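Local coordinates for methanol--corrinoid protein co-methyltransferase (Methanosarcina barkeri, PDB 2I2X) that catalyses methyl transfer from methanol to the cob(I)amide carried by its corrinoid partner protein MtaC, the methanol-activating step of methanogenesis, at residues T67-M70 and E71-Q75; F150-C153 and A154-G157; G323-V326 and Q327-E331; N388-L391 and R392-A396; D434-D437 and K438-D442. One frame throughout, in Å; residues are numbered along the deposited sequence.

Contact 1: residues T67-M70 and E71-Q75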
loop_
_atom_site.group_PDB
_atom_site.type_symbol
_atom_site.label_atom_id
_atom_site.label_comp_id
_atom_site.label_asym_id
_atom_site.label_seq_id
_atom_site.Cartn_x
_atom_site.Cartn_y
_atom_site.Cartn_z
ATOM N N THR A 67 18.320 -0.696 -0.705
ATOM C CA THR A 67 18.479 -1.166 -2.054
ATOM C C THR A 67 17.133 -1.196 -2.749
ATOM O O THR A 67 17.027 -0.714 -3.846
ATOM C CB THR A 67 19.189 -2.536 -2.091
ATOM O OG1 THR A 67 20.523 -2.365 -1.583
ATOM C CG2 THR A 67 19.239 -3.101 -3.506
ATOM N N ASP A 68 16.100 -1.727 -2.118
ATOM C CA ASP A 68 14.796 -1.849 -2.784
ATOM C C ASP A 68 14.171 -0.522 -3.248
ATOM O O ASP A 68 13.625 -0.417 -4.365
ATOM C CB ASP A 68 13.820 -2.584 -1.877
ATOM C CG ASP A 68 14.097 -4.067 -1.820
ATOM O OD1 ASP A 68 15.056 -4.530 -2.493
ATOM O OD2 ASP A 68 13.366 -4.774 -1.093
ATOM N N VAL A 69 14.273 0.472 -2.379
ATOM C CA VAL A 69 13.849 1.827 -2.647
ATOM C C VAL A 69 14.651 2.467 -3.787
ATOM O O VAL A 69 14.058 2.995 -4.741
ATOM C CB VAL A 69 14.021 2.716 -1.368
ATOM C CG1 VAL A 69 13.703 4.161 -1.688
ATOM C CG2 VAL A 69 13.159 2.208 -0.224
ATOM N N MET A 70 15.983 2.453 -3.701
ATOM C CA MET A 70 16.770 3.141 -4.732
ATOM C C MET A 70 16.516 2.479 -6.119
ATOM O O MET A 70 16.344 3.150 -7.131
ATOM C CB MET A 70 18.273 3.171 -4.391
ATOM C CG MET A 70 18.661 3.887 -3.057
ATOM S SD MET A 70 18.085 5.608 -2.940
ATOM C CE MET A 70 18.862 6.426 -4.341
ATOM N N GLU A 71 16.471 1.157 -6.129
ATOM C CA GLU A 71 16.268 0.410 -7.339
ATOM C C GLU A 71 14.935 0.847 -7.962
ATOM O O GLU A 71 14.890 1.238 -9.124
ATOM C CB GLU A 71 16.339 -1.105 -7.037
ATOM C CG GLU A 71 16.237 -2.035 -8.254
ATOM C CD GLU A 71 17.339 -1.825 -9.308
ATOM O OE1 GLU A 71 18.426 -1.270 -8.976
ATOM O OE2 GLU A 71 17.089 -2.231 -10.480
ATOM N N ARG A 72 13.868 0.871 -7.170
ATOM C CA ARG A 72 12.593 1.255 -7.720
ATOM C C ARG A 72 12.593 2.656 -8.305
ATOM O O ARG A 72 12.044 2.878 -9.376
ATOM C CB ARG A 72 11.467 1.146 -6.698
ATOM C CG ARG A 72 10.119 1.331 -7.408
ATOM C CD ARG A 72 9.797 0.070 -8.296
ATOM N NE ARG A 72 8.438 -0.249 -7.960
ATOM C CZ ARG A 72 7.990 -1.405 -7.526
ATOM N NH1 ARG A 72 8.751 -2.470 -7.482
ATOM N NH2 ARG A 72 6.724 -1.485 -7.194
ATOM N N MET A 73 13.183 3.606 -7.587
ATOM C CA MET A 73 13.159 4.992 -8.012
ATOM C C MET A 73 13.787 5.124 -9.392
ATOM O O MET A 73 13.250 5.839 -10.236
ATOM C CB MET A 73 13.868 5.902 -7.005
ATOM C CG MET A 73 13.168 6.071 -5.643
ATOM S SD MET A 73 11.405 6.461 -5.757
ATOM C CE MET A 73 11.579 8.176 -5.790
ATOM N N VAL A 74 14.892 4.425 -9.643
ATOM C CA VAL A 74 15.590 4.601 -10.911
ATOM C C VAL A 74 14.864 3.827 -12.025
ATOM O O VAL A 74 14.885 4.235 -13.179
ATOM C CB VAL A 74 17.144 4.291 -10.839
ATOM C CG1 VAL A 74 17.845 5.187 -9.756
ATOM C CG2 VAL A 74 17.409 2.832 -10.570
ATOM N N GLN A 75 14.190 2.740 -11.657
ATOM C CA GLN A 75 13.423 1.962 -12.619
ATOM C C GLN A 75 12.204 2.719 -13.118
ATOM O O GLN A 75 11.723 2.444 -14.209
ATOM C CB GLN A 75 12.992 0.617 -12.036
ATOM C CG GLN A 75 14.124 -0.397 -11.877
ATOM C CD GLN A 75 14.625 -1.029 -13.188
ATOM O OE1 GLN A 75 14.250 -0.631 -14.290
ATOM N NE2 GLN A 75 15.504 -2.013 -13.054
#

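Contact 2: residues F150-C153 and A154-G157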
loop_
_atom_site.group_PDB
_atom_site.type_symbol
_atom_site.label_atom_id
_atom_site.label_comp_id
_atom_site.label_asym_id
_atom_site.label_seq_id
_atom_site.Cartn_x
_atom_site.Cartn_y
_atom_site.Cartn_z
ATOM N N PHE A 150 22.196 11.244 18.326
ATOM C CA PHE A 150 22.124 12.253 17.283
ATOM C C PHE A 150 23.501 12.439 16.689
ATOM O O PHE A 150 23.651 12.449 15.484
ATOM C CB PHE A 150 21.606 13.609 17.786
ATOM C CG PHE A 150 20.134 13.655 18.041
ATOM C CD1 PHE A 150 19.228 13.880 16.993
ATOM C CD2 PHE A 150 19.639 13.522 19.345
ATOM C CE1 PHE A 150 17.856 13.935 17.224
ATOM C CE2 PHE A 150 18.246 13.571 19.593
ATOM C CZ PHE A 150 17.357 13.771 18.517
ATOM N N GLU A 151 24.526 12.580 17.508
ATOM C CA GLU A 151 25.783 12.935 16.877
ATOM C C GLU A 151 26.499 11.784 16.151
ATOM O O GLU A 151 27.178 12.001 15.151
ATOM C CB GLU A 151 26.669 13.761 17.800
ATOM C CG GLU A 151 27.902 13.140 18.307
ATOM C CD GLU A 151 28.664 14.139 19.195
ATOM O OE1 GLU A 151 29.437 14.975 18.648
ATOM O OE2 GLU A 151 28.464 14.087 20.433
ATOM N N GLN A 152 26.304 10.562 16.639
ATOM C CA GLN A 152 26.893 9.402 16.009
ATOM C C GLN A 152 26.267 9.150 14.646
ATOM O O GLN A 152 26.993 8.872 13.686
ATOM C CB GLN A 152 26.772 8.172 16.896
ATOM C CG GLN A 152 27.694 8.192 18.100
ATOM C CD GLN A 152 29.128 8.097 17.689
ATOM O OE1 GLN A 152 29.505 7.191 16.927
ATOM N NE2 GLN A 152 29.955 9.041 18.171
ATOM N N CYS A 153 24.936 9.269 14.558
ATOM C CA CYS A 153 24.226 9.106 13.287
ATOM C C CYS A 153 24.603 10.210 12.335
ATOM O O CYS A 153 24.723 9.991 11.119
ATOM C CB CYS A 153 22.726 9.123 13.491
ATOM S SG CYS A 153 22.158 7.650 14.326
ATOM N N ALA A 154 24.822 11.400 12.893
ATOM C CA ALA A 154 25.164 12.561 12.080
ATOM C C ALA A 154 26.574 12.448 11.547
ATOM O O ALA A 154 26.905 13.042 10.547
ATOM C CB ALA A 154 25.007 13.816 12.876
ATOM N N GLU A 155 27.407 11.675 12.223
ATOM C CA GLU A 155 28.789 11.528 11.817
ATOM C C GLU A 155 28.954 10.391 10.842
ATOM O O GLU A 155 30.022 10.234 10.262
ATOM C CB GLU A 155 29.691 11.323 13.039
ATOM C CG GLU A 155 30.235 12.650 13.558
ATOM C CD GLU A 155 30.845 12.590 14.970
ATOM O OE1 GLU A 155 31.109 11.491 15.529
ATOM O OE2 GLU A 155 31.064 13.682 15.522
ATOM N N ASN A 156 27.887 9.618 10.638
ATOM C CA ASN A 156 27.967 8.370 9.901
ATOM C C ASN A 156 26.983 8.219 8.758
ATOM O O ASN A 156 26.689 7.106 8.343
ATOM C CB ASN A 156 27.834 7.214 10.883
ATOM C CG ASN A 156 29.110 6.990 11.684
ATOM O OD1 ASN A 156 29.232 7.426 12.834
ATOM N ND2 ASN A 156 30.079 6.324 11.064
ATOM N N GLY A 157 26.465 9.332 8.253
ATOM C CA GLY A 157 25.641 9.301 7.048
ATOM C C GLY A 157 24.252 9.938 7.099
ATOM O O GLY A 157 23.668 10.214 6.036
#

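Contact 3: residues G323-V326 and Q327-E331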
loop_
_atom_site.group_PDB
_atom_site.type_symbol
_atom_site.label_atom_id
_atom_site.label_comp_id
_atom_site.label_asym_id
_atom_site.label_seq_id
_atom_site.Cartn_x
_atom_site.Cartn_y
_atom_site.Cartn_z
ATOM N N GLY A 323 5.926 -6.201 -5.364
ATOM C CA GLY A 323 7.274 -6.022 -4.920
ATOM C C GLY A 323 7.295 -5.751 -3.434
ATOM O O GLY A 323 6.377 -6.100 -2.663
ATOM N N THR A 324 8.383 -5.174 -3.002
ATOM C CA THR A 324 8.530 -5.017 -1.581
ATOM C C THR A 324 7.754 -3.775 -1.128
ATOM O O THR A 324 7.603 -2.793 -1.825
ATOM C CB THR A 324 9.997 -5.045 -1.217
ATOM O OG1 THR A 324 10.200 -6.034 -0.213
ATOM C CG2 THR A 324 10.478 -3.737 -0.817
ATOM N N THR A 325 7.184 -3.884 0.028
ATOM C CA THR A 325 6.365 -2.849 0.596
ATOM C C THR A 325 6.924 -1.415 0.459
ATOM O O THR A 325 6.170 -0.465 0.146
ATOM C CB THR A 325 6.160 -3.248 2.036
ATOM O OG1 THR A 325 4.991 -2.634 2.523
ATOM C CG2 THR A 325 7.350 -2.915 2.869
ATOM N N VAL A 326 8.240 -1.262 0.628
ATOM C CA VAL A 326 8.893 0.036 0.496
ATOM C C VAL A 326 8.919 0.493 -0.933
ATOM O O VAL A 326 8.937 1.708 -1.227
ATOM C CB VAL A 326 10.361 0.071 1.117
ATOM C CG1 VAL A 326 10.319 -0.028 2.682
ATOM C CG2 VAL A 326 11.297 -0.983 0.499
ATOM N N GLN A 327 8.909 -0.480 -1.842
ATOM C CA GLN A 327 8.800 -0.171 -3.262
ATOM C C GLN A 327 7.410 0.253 -3.659
ATOM O O GLN A 327 7.258 1.235 -4.353
ATOM C CB GLN A 327 9.267 -1.346 -4.107
ATOM C CG GLN A 327 10.752 -1.593 -4.011
ATOM C CD GLN A 327 11.128 -2.915 -4.636
ATOM O OE1 GLN A 327 10.347 -3.874 -4.573
ATOM N NE2 GLN A 327 12.337 -2.986 -5.221
ATOM N N CYS A 328 6.384 -0.457 -3.230
ATOM C CA CYS A 328 5.037 -0.071 -3.631
ATOM C C CYS A 328 4.730 1.349 -3.154
ATOM O O CYS A 328 4.292 2.180 -3.938
ATOM C CB CYS A 328 4.001 -1.026 -3.048
ATOM S SG CYS A 328 4.382 -2.766 -3.256
ATOM N N TRP A 329 4.989 1.633 -1.865
ATOM C CA TRP A 329 4.628 2.923 -1.303
ATOM C C TRP A 329 5.532 4.038 -1.793
ATOM O O TRP A 329 5.039 5.150 -2.001
ATOM C CB TRP A 329 4.519 2.887 0.209
ATOM C CG TRP A 329 3.360 2.079 0.683
ATOM C CD1 TRP A 329 3.378 0.751 1.079
ATOM C CD2 TRP A 329 2.004 2.510 0.795
ATOM N NE1 TRP A 329 2.113 0.353 1.433
ATOM C CE2 TRP A 329 1.253 1.408 1.269
ATOM C CE3 TRP A 329 1.351 3.705 0.525
ATOM C CZ2 TRP A 329 -0.117 1.473 1.483
ATOM C CZ3 TRP A 329 -0.031 3.785 0.747
ATOM C CH2 TRP A 329 -0.749 2.666 1.219
ATOM N N SER A 330 6.809 3.760 -2.049
ATOM C CA SER A 330 7.662 4.816 -2.610
ATOM C C SER A 330 7.206 5.230 -3.995
ATOM O O SER A 330 7.224 6.420 -4.330
ATOM C CB SER A 330 9.173 4.482 -2.586
ATOM O OG SER A 330 9.458 3.217 -3.174
ATOM N N GLU A 331 6.786 4.259 -4.801
ATOM C CA GLU A 331 6.281 4.556 -6.148
ATOM C C GLU A 331 5.031 5.471 -6.111
ATOM O O GLU A 331 4.978 6.465 -6.844
ATOM C CB GLU A 331 6.068 3.269 -6.983
ATOM C CG GLU A 331 5.326 3.485 -8.364
ATOM C CD GLU A 331 5.517 2.365 -9.386
ATOM O OE1 GLU A 331 6.523 1.623 -9.299
ATOM O OE2 GLU A 331 4.660 2.222 -10.296
#

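Contact 4: residues N388-L391 and R392-A396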
loop_
_atom_site.group_PDB
_atom_site.type_symbol
_atom_site.label_atom_id
_atom_site.label_comp_id
_atom_site.label_asym_id
_atom_site.label_seq_id
_atom_site.Cartn_x
_atom_site.Cartn_y
_atom_site.Cartn_z
ATOM N N ASN A 388 5.502 34.711 24.641
ATOM C CA ASN A 388 4.820 34.060 25.728
ATOM C C ASN A 388 4.293 32.667 25.305
ATOM O O ASN A 388 3.309 32.556 24.536
ATOM C CB ASN A 388 3.660 34.979 26.104
ATOM C CG ASN A 388 2.997 34.599 27.414
ATOM O OD1 ASN A 388 2.598 33.446 27.613
ATOM N ND2 ASN A 388 2.843 35.584 28.311
ATOM N N ILE A 389 4.919 31.607 25.816
ATOM C CA ILE A 389 4.584 30.249 25.362
ATOM C C ILE A 389 3.216 29.747 25.804
ATOM O O ILE A 389 2.593 28.932 25.098
ATOM C CB ILE A 389 5.670 29.200 25.728
ATOM C CG1 ILE A 389 5.931 29.153 27.250
ATOM C CG2 ILE A 389 6.954 29.471 24.939
ATOM C CD1 ILE A 389 6.830 27.992 27.691
ATOM N N TYR A 390 2.751 30.187 26.970
ATOM C CA TYR A 390 1.407 29.824 27.403
ATOM C C TYR A 390 0.374 30.602 26.607
ATOM O O TYR A 390 -0.532 30.035 25.995
ATOM C CB TYR A 390 1.244 30.135 28.884
ATOM C CG TYR A 390 -0.178 30.299 29.375
ATOM C CD1 TYR A 390 -1.018 29.208 29.492
ATOM C CD2 TYR A 390 -0.666 31.547 29.750
ATOM C CE1 TYR A 390 -2.307 29.332 29.948
ATOM C CE2 TYR A 390 -1.984 31.696 30.230
ATOM C CZ TYR A 390 -2.794 30.566 30.333
ATOM O OH TYR A 390 -4.094 30.657 30.809
ATOM N N LEU A 391 0.508 31.918 26.634
ATOM C CA LEU A 391 -0.472 32.780 26.034
ATOM C C LEU A 391 -0.597 32.561 24.529
ATOM O O LEU A 391 -1.707 32.612 24.002
ATOM C CB LEU A 391 -0.171 34.246 26.378
ATOM C CG LEU A 391 -1.222 35.300 25.983
ATOM C CD1 LEU A 391 -2.629 34.936 26.451
ATOM C CD2 LEU A 391 -0.810 36.698 26.461
ATOM N N ARG A 392 0.518 32.352 23.832
ATOM C CA ARG A 392 0.442 32.056 22.386
ATOM C C ARG A 392 -0.323 30.763 22.106
ATOM O O ARG A 392 -1.112 30.692 21.166
ATOM C CB ARG A 392 1.822 32.070 21.699
ATOM C CG ARG A 392 2.717 30.877 21.935
ATOM C CD ARG A 392 4.177 31.228 21.531
ATOM N NE ARG A 392 5.012 30.034 21.445
ATOM C CZ ARG A 392 6.185 29.960 20.820
ATOM N NH1 ARG A 392 6.730 31.019 20.236
ATOM N NH2 ARG A 392 6.818 28.805 20.775
ATOM N N ALA A 393 -0.104 29.761 22.948
ATOM C CA ALA A 393 -0.804 28.495 22.852
ATOM C C ALA A 393 -2.295 28.641 23.150
ATOM O O ALA A 393 -3.162 28.053 22.446
ATOM C CB ALA A 393 -0.161 27.455 23.764
ATOM N N LYS A 394 -2.615 29.408 24.189
ATOM C CA LYS A 394 -4.024 29.662 24.487
ATOM C C LYS A 394 -4.691 30.389 23.311
ATOM O O LYS A 394 -5.825 30.049 22.959
ATOM C CB LYS A 394 -4.177 30.431 25.788
ATOM C CG LYS A 394 -5.610 30.658 26.256
ATOM C CD LYS A 394 -5.654 30.916 27.782
ATOM C CE LYS A 394 -5.226 32.372 28.192
ATOM N NZ LYS A 394 -6.075 33.461 27.571
ATOM N N ASN A 395 -3.995 31.359 22.698
ATOM C CA ASN A 395 -4.555 32.104 21.571
ATOM C C ASN A 395 -4.939 31.123 20.439
ATOM O O ASN A 395 -6.020 31.218 19.857
ATOM C CB ASN A 395 -3.564 33.157 21.039
ATOM C CG ASN A 395 -3.308 34.330 22.040
ATOM O OD1 ASN A 395 -4.015 34.497 23.039
ATOM N ND2 ASN A 395 -2.293 35.135 21.746
ATOM N N ALA A 396 -4.067 30.156 20.181
ATOM C CA ALA A 396 -4.242 29.235 19.082
ATOM C C ALA A 396 -5.467 28.386 19.347
ATOM O O ALA A 396 -6.315 28.207 18.466
ATOM C CB ALA A 396 -2.981 28.365 18.886
HETATM O O HOH W 1 4.138 27.837 22.815
#

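Contact 5: residues D434-D437 and K438-D442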
loop_
_atom_site.group_PDB
_atom_site.type_symbol
_atom_site.label_atom_id
_atom_site.label_comp_id
_atom_site.label_asym_id
_atom_site.label_seq_id
_atom_site.Cartn_x
_atom_site.Cartn_y
_atom_site.Cartn_z
ATOM N N ASP A 434 -4.973 35.297 31.868
ATOM C CA ASP A 434 -3.968 35.631 30.853
ATOM C C ASP A 434 -2.541 35.479 31.323
ATOM O O ASP A 434 -1.659 35.236 30.505
ATOM C CB ASP A 434 -4.179 37.023 30.250
ATOM C CG ASP A 434 -4.960 36.981 28.937
ATOM O OD1 ASP A 434 -5.518 35.915 28.588
ATOM O OD2 ASP A 434 -5.011 38.023 28.247
ATOM N N ASP A 435 -2.327 35.592 32.631
ATOM C CA ASP A 435 -0.994 35.512 33.243
ATOM C C ASP A 435 -0.448 34.086 33.314
ATOM O O ASP A 435 -1.023 33.214 33.998
ATOM C CB ASP A 435 -1.039 36.115 34.650
ATOM C CG ASP A 435 0.252 35.920 35.412
ATOM O OD1 ASP A 435 1.208 36.694 35.153
ATOM O OD2 ASP A 435 0.319 34.988 36.263
ATOM N N MET A 436 0.692 33.870 32.659
ATOM C CA MET A 436 1.318 32.550 32.603
ATOM C C MET A 436 1.638 31.944 33.971
ATOM O O MET A 436 1.231 30.813 34.235
ATOM C CB MET A 436 2.577 32.572 31.718
ATOM C CG MET A 436 3.259 31.214 31.562
ATOM S SD MET A 436 4.646 31.200 30.397
ATOM C CE MET A 436 5.654 29.822 30.921
ATOM N N ASP A 437 2.395 32.651 34.819
ATOM C CA ASP A 437 2.780 32.123 36.169
ATOM C C ASP A 437 1.602 31.578 36.966
ATOM O O ASP A 437 1.670 30.481 37.487
ATOM C CB ASP A 437 3.537 33.171 36.998
ATOM C CG ASP A 437 4.801 33.655 36.308
ATOM O OD1 ASP A 437 5.392 32.872 35.527
ATOM O OD2 ASP A 437 5.196 34.825 36.525
ATOM N N LYS A 438 0.514 32.333 37.042
ATOM C CA LYS A 438 -0.725 31.842 37.637
ATOM C C LYS A 438 -1.105 30.436 37.123
ATOM O O LYS A 438 -1.319 29.496 37.919
ATOM C CB LYS A 438 -1.826 32.816 37.252
ATOM C CG LYS A 438 -3.101 32.850 38.056
ATOM C CD LYS A 438 -3.225 31.914 39.208
ATOM C CE LYS A 438 -4.633 32.107 39.764
ATOM N NZ LYS A 438 -5.152 30.921 40.499
ATOM N N PHE A 439 -1.220 30.306 35.798
ATOM C CA PHE A 439 -1.615 29.067 35.166
ATOM C C PHE A 439 -0.578 27.993 35.458
ATOM O O PHE A 439 -0.921 26.870 35.858
ATOM C CB PHE A 439 -1.768 29.263 33.651
ATOM C CG PHE A 439 -2.226 28.022 32.915
ATOM C CD1 PHE A 439 -3.586 27.654 32.917
ATOM C CD2 PHE A 439 -1.310 27.240 32.212
ATOM C CE1 PHE A 439 -4.027 26.529 32.233
ATOM C CE2 PHE A 439 -1.725 26.122 31.516
ATOM C CZ PHE A 439 -3.103 25.749 31.524
ATOM N N MET A 440 0.689 28.337 35.281
ATOM C CA MET A 440 1.734 27.380 35.551
ATOM C C MET A 440 1.584 26.852 36.963
ATOM O O MET A 440 1.564 25.618 37.169
ATOM C CB MET A 440 3.125 27.968 35.290
ATOM C CG MET A 440 3.365 28.260 33.809
ATOM S SD MET A 440 3.085 26.804 32.701
ATOM C CE MET A 440 4.684 26.024 32.957
ATOM N N ASP A 441 1.424 27.773 37.919
ATOM C CA ASP A 441 1.297 27.398 39.321
ATOM C C ASP A 441 0.049 26.605 39.625
ATOM O O ASP A 441 0.151 25.613 40.326
ATOM C CB ASP A 441 1.408 28.592 40.293
ATOM C CG ASP A 441 1.440 28.128 41.772
ATOM O OD1 ASP A 441 2.356 27.331 42.125
ATOM O OD2 ASP A 441 0.526 28.522 42.556
ATOM N N ASP A 442 -1.109 27.024 39.112
ATOM C CA ASP A 442 -2.347 26.230 39.260
ATOM C C ASP A 442 -2.150 24.802 38.759
ATOM O O ASP A 442 -2.565 23.843 39.428
ATOM C CB ASP A 442 -3.530 26.842 38.473
ATOM C CG ASP A 442 -4.120 28.087 39.135
ATOM O OD1 ASP A 442 -3.727 28.431 40.277
ATOM O OD2 ASP A 442 -4.998 28.721 38.516
#

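Contact 1: residues T67-M70 and E71-Q75
Glu71 N donates to Thr67 O at 3.0 Å, and the next three residues repeat the i to i+4 pattern: Arg72 to Asp68, Met73 to Val69, Val74 to Met70. All four N-H...O angles lie between 156° and 165°, so residues 67-75 form a regular alpha-helical run inside helix 55-76, the helix between strands 40-43 and 80-86 of the barrel. Side chains leave this run in distinct directions. Val69 CG1 meets Met73 CG at 4.4 Å, a loose apolar contact one turn apart, and both residues lean on Ile81 of strand 80-86. Val74 sets its two methyls astride the carbonyl of Met70, CG1 and CG2 each 3.6 Å from the O atom. On the polar side, Glu71 carries CG anti to its own N (chi1 -176°) and then bends at chi2, which brings OE2 to Gln75 NE2 at 3.0 Å; the amide donor approaches nearly end-on to that carboxylate oxygen. The other oxygen, OE1, is bonded to Tyr112 OH, while Gln75 OE1 accepts from Leu234 N of the second subunit. Arg72 swings away from the run, its NE in a salt bridge with Glu331 and its NH2 bonded to Gly322 O. Because both carboxylate oxygens of Glu71 and both ends of the Gln75 amide are engaged, the rotation of each flat group is fixed, and a continuous polar chain runs from helix 95-116 through Glu71 and Gln75 to the neighbouring subunit, while Val69, Met70 and Met73 supply apolar contacts to strand 80-86 and Val74 turns to Tyr116 and to Leu234 of the second subunit.

Contact 2: residues F150-C153 and A154-G157
Ala154 N donates to Phe150 O at 3.0 Å, with an N-H...O angle of 144°, the last firm i to i+4 bond of this stretch. Two residues on, Asn156 N reaches Cys153 O at 3.2 Å, an i to i+3 bond in which the donor stands above the carbonyl plane instead of on a lone pair. Between them Glu155 N is divided between two weak bonds, to Glu151 O and to Gln152 O. This tightening marks the carboxyl end of helix 143-155, the helix that links strands 119-126 and 160-163 of the barrel. Gly157 ends the turn with a positive phi of 126°, where a side chain would jam against the preceding carbonyl oxygen. Among the side chains, Glu151 and Glu155 run side by side, OE1 of the first 3.8 Å from OE2 of the second, with the carboxylate planes 50° apart. Ala154 CB sits 3.2 Å from Phe150 O and also meets Leu161, and farther out Phe150 lies against Leu161 and Val163. The two like charges would be expected to repel, and the salt bridge from Glu151 OE1 to Lys209 on helix 181-210 probably offsets part of that cost.

Contact 3: residues G323-V326 and Q327-E331
Gln327 OE1 accepts from Thr324 N at 2.8 Å with a nearly straight N-H...O angle of 166°, closing one half of a capping box at the start of helix 325-345. The reciprocal half is missing, since the side chain of Thr324, at the N-cap position, makes no capping bond. The Gln327 chain, extended beyond CG (chi2 169°), crosses Thr324 at about a right angle and carries OE1 to that amide. Thr324 O takes Cys328 N at 3.0 Å, the first regular bond of the helix. Gly323 fits here because its backbone angles would jam a beta carbon against the preceding carbonyl oxygen; that carbon would also collide with Gln327 OE1. From its other end Gln327 NE2 donates to Asp68 O on helix 55-76, so the amide is held at both ends. A leucine in its place would probably leave Thr324 N and Asp68 O without these mates and free the strand-to-helix turn to shift. Farther along, Val326 O is gripped twice: Ser330 OG comes in the carbonyl plane on a lone pair, whereas Ser330 N, 3.1 Å away, stands above that plane. In the next shell, backbone bonding ties Thr325 to His318, a zinc ligand, and Trp329 stacks on Trp329 of the second subunit. That indole also turns its edge toward the helix start, with Trp329 CD1 lying 3.2 Å from Thr325 O and near the ring plane.

Contact 4: residues N388-L391 and R392-A396
Arg392 lies under Ile389, whose CG2 sits over one face of the guanidinium at 4.0 Å from Arg392 NE. The aliphatic arm takes chi1 76°, with CG between the backbone N and carbonyl carbon, and this brings Arg392 CG to within 3.2 Å of Asn388 O before the chain runs extended to NE. At the guanidinium edge, in its plane, one water accepts from Arg392 NE at 2.7 Å and donates to Ile389 O at 3.0 Å, stitching the arginine to the first turn. At the far end of the guanidinium, NH1 forms a salt bridge with Glu259 on helix 240-259. A leucine here would probably leave Glu259 without its positive mate and the water without a donor. On another side of the helix, Lys394 bends at chi3 and chi4 so that CE passes 3.3 Å from Tyr390 OH, while its NZ goes on to a salt bridge with Asp434 and the hydroxyl to Pro433 O. Asn395 turns OD1 to 3.7 Å from Leu391 CD1, with its ND2 held by Asp385 and Ser381. Backbone bonds link Arg392 to Asn388, Lys394 N to Tyr390 O (2.8 Å) and Asn395 to Leu391, whereas Ile389 O takes the water. At the head of the run Asn388 OD1 accepts from Leu391 N, also at 2.8 Å, the donor standing above the amide plane: a classic asparagine N-cap, here opening helix 389-409 of the helical part outside the barrel.

Contact 5: residues D434-D437 and K438-D442
The carboxylate of Asp435 points OD2 at the backbone of Lys438, whose N donates to it at 2.8 Å with an N-H...O angle of 168°, nearly along the C-O axis. A chi1 of 173° turns this carboxylate back beside its own carbonyl carbon, over the first turn, and the same OD2 lies 3.2 Å from Lys438 CB. This is an N-cap, and it opens helix 436-450. A second flat group, the ring of Phe439, swings away from the first turn and stacks on Tyr390 of helix 389-409, while its CB rests 3.4 Å from Met436 O. The third, the carboxylate of Asp442, is met by Lys438 NZ: OD1 offers its syn lone pair at 2.9 Å in a salt bridge, and OD2 adds a weak bond. On another side of the helix, Met436 and Met440 lie side by side pointing the same way, CG to CG 3.7 Å, with the Met436 chain extended and that of Met440 bent at chi2 and chi3; Met440 continues onto Cys190 and Ile194 of helix 181-210. The backbone bonds are firm, Met440 N to Met436 O at 2.7 Å, although the first one, Phe439 N to Asp435 O, is weak. An aspartate at the N-cap not only gives the Lys438 amide, in the first turn, an acceptor but also sets a negative charge against the positive end of the helix dipole, which is likely to stabilise this exposed start.

The contacts form two touching pairs and one separate member. Contacts 1 and 3, centres 9 Å apart, pack directly, with Arg72 NH1 3.6 Å from Gln327 CB, and both touch the second subunit. Contacts 4 and 5, centres 12 Å apart, meet where Tyr390 CB lies 3.5 Å from Met436 CG. The pairs sit on opposite sides of the chain's centre. Contact 2 touches neither pair, its nearest atoms about 12 Å from contact 1. Toward the metals and corrinoid, the side chain of Thr325 lies about 5 Å from a zinc ion, that of Arg72 about 9 Å from a bound corrinoid and that of Phe150 about 9 Å from that of the zinc ligand Glu164.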